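Long-range contact in hypothetical protein CC0527 (Caulobacter vibrioides, PDB 2O0Q), which is of unknown function but belongs to the DUF952 family of the ADP-ribosyl clan: residues A[9-13]-A[55-59]. Numbering follows the deposited sequence.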
loop_
_atom_site.group_PDB
_atom_site.type_symbol
_atom_site.label_atom_id
_atom_site.label_comp_id
_atom_site.label_asym_id
_atom_site.label_seq_id
_atom_site.Cartn_x
_atom_site.Cartn_y
_atom_site.Cartn_z
ATOM N N SER A 9 7.500 -3.512 3.474
ATOM C CA SER A 9 8.946 -3.558 3.650
ATOM C C SER A 9 9.637 -3.963 2.353
ATOM O O SER A 9 9.033 -4.596 1.484
ATOM C CB SER A 9 9.314 -4.560 4.749
ATOM O OG SER A 9 9.097 -5.897 4.321
ATOM N N ARG A 10 10.905 -3.590 2.227
ATOM C CA ARG A 10 11.687 -3.942 1.045
ATOM C C ARG A 10 11.752 -5.468 0.933
ATOM O O ARG A 10 11.669 -6.030 -0.162
ATOM C CB ARG A 10 13.094 -3.344 1.162
ATOM C CG ARG A 10 14.141 -3.930 0.212
ATOM C CD ARG A 10 13.706 -3.901 -1.245
ATOM N NE ARG A 10 13.488 -2.548 -1.752
ATOM C CZ ARG A 10 13.212 -2.270 -3.023
ATOM N NH1 ARG A 10 13.125 -3.255 -3.908
ATOM N NH2 ARG A 10 13.017 -1.016 -3.412
ATOM N N ALA A 11 11.883 -6.136 2.073
ATOM C CA ALA A 11 11.948 -7.594 2.088
ATOM C C ALA A 11 10.695 -8.186 1.454
ATOM O O ALA A 11 10.772 -9.078 0.610
ATOM C CB ALA A 11 12.092 -8.099 3.520
ATOM N N GLU A 12 9.537 -7.683 1.863
ATOM C CA GLU A 12 8.284 -8.186 1.330
ATOM C C GLU A 12 8.127 -7.910 -0.158
ATOM O O GLU A 12 7.595 -8.746 -0.894
ATOM C CB GLU A 12 7.114 -7.605 2.127
ATOM C CG GLU A 12 7.006 -8.215 3.522
ATOM C CD GLU A 12 6.027 -7.482 4.415
ATOM O OE1 GLU A 12 6.239 -6.274 4.650
ATOM O OE2 GLU A 12 5.053 -8.113 4.883
ATOM N N TRP A 13 8.602 -6.753 -0.610
ATOM C CA TRP A 13 8.498 -6.412 -2.022
ATOM C C TRP A 13 9.429 -7.303 -2.852
ATOM O O TRP A 13 9.038 -7.796 -3.911
ATOM C CB TRP A 13 8.830 -4.931 -2.239
ATOM C CG TRP A 13 8.686 -4.467 -3.670
ATOM C CD1 TRP A 13 9.566 -3.687 -4.364
ATOM C CD2 TRP A 13 7.604 -4.748 -4.572
ATOM N NE1 TRP A 13 9.106 -3.468 -5.641
ATOM C CE2 TRP A 13 7.904 -4.106 -5.797
ATOM C CE3 TRP A 13 6.413 -5.479 -4.467
ATOM C CZ2 TRP A 13 7.057 -4.172 -6.912
ATOM C CZ3 TRP A 13 5.565 -5.546 -5.581
ATOM C CH2 TRP A 13 5.897 -4.895 -6.785
ATOM N N ASN A 55 13.718 1.300 5.261
ATOM C CA ASN A 55 13.659 0.474 4.064
ATOM C C ASN A 55 12.243 0.120 3.631
ATOM O O ASN A 55 11.981 -1.012 3.220
ATOM C CB ASN A 55 14.460 -0.815 4.274
ATOM C CG ASN A 55 15.892 -0.546 4.692
ATOM O OD1 ASN A 55 16.622 0.183 4.017
ATOM N ND2 ASN A 55 16.301 -1.135 5.812
ATOM N N LEU A 56 11.331 1.081 3.731
ATOM C CA LEU A 56 9.955 0.854 3.312
ATOM C C LEU A 56 9.826 1.222 1.843
ATOM O O LEU A 56 10.562 2.067 1.336
ATOM C CB LEU A 56 8.979 1.715 4.120
ATOM C CG LEU A 56 8.740 1.355 5.589
ATOM C CD1 LEU A 56 7.792 2.374 6.219
ATOM C CD2 LEU A 56 8.155 -0.049 5.681
ATOM N N VAL A 57 8.890 0.578 1.161
ATOM C CA VAL A 57 8.650 0.869 -0.239
ATOM C C VAL A 57 7.179 1.215 -0.430
ATOM O O VAL A 57 6.297 0.643 0.220
ATOM C CB VAL A 57 9.053 -0.327 -1.146
ATOM C CG1 VAL A 57 8.487 -1.605 -0.599
ATOM C CG2 VAL A 57 8.573 -0.090 -2.583
ATOM N N LEU A 58 6.928 2.180 -1.304
ATOM C CA LEU A 58 5.575 2.621 -1.606
ATOM C C LEU A 58 5.207 2.127 -3.001
ATOM O O LEU A 58 5.924 2.399 -3.966
ATOM C CB LEU A 58 5.513 4.156 -1.560
ATOM C CG LEU A 58 4.202 4.917 -1.796
ATOM C CD1 LEU A 58 3.744 4.737 -3.223
ATOM C CD2 LEU A 58 3.137 4.446 -0.814
ATOM N N LEU A 59 4.100 1.397 -3.107
ATOM C CA LEU A 59 3.650 0.905 -4.403
ATOM C C LEU A 59 2.422 1.701 -4.823
ATOM O O LEU A 59 1.448 1.793 -4.070
ATOM C CB LEU A 59 3.273 -0.581 -4.344
ATOM C CG LEU A 59 4.268 -1.622 -3.826
ATOM C CD1 LEU A 59 3.574 -2.980 -3.768
ATOM C CD2 LEU A 59 5.517 -1.679 -4.710
#
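V57 and W13 bury the most surface where helix 10-19 settles onto strand 56-62, and L59 completes the apolar contact. From the strand, V57 and L59 both direct their CA-to-CB bonds toward the helix, and W13 directs its own toward the strand. V57 CG1 fits beneath the first turn, 3.7 Å from W13 CB and 3.7 Å from S9 O. Two residues on, L59 CD2 sits over one face of the indole, 3.5 Å from the centroid of the W13 six-membered ring and 9° off its normal, a clear CH-pi contact. The W13 ring is also tethered at its polar edge, NE1 being hydrogen-bonded to E96 of strand 93-98.

The backbones meet where strand 3-9 gives way to the helix. S9 pairs with L56 as an antiparallel, non-hydrogen-bonded bridge (CA to CA 4.5 Å), and R10 N then donates to N55 O at 3.0 Å, so an amide of the first turn is satisfied by the carbonyl of N55, just before strand 56-62. S9 is also the N-cap: its OG accepts from E12 N (3.1 Å), while E12 OE1 accepts from S9 N (3.3 Å), forming a capping box. The R10 guanidinium forms salt bridges with D14 and D98. The capping box starts the helix directly after strand 3-9, and W13 packs it on the face of the antiparallel sheet that carries V57 and L59, as in alpha+beta folds.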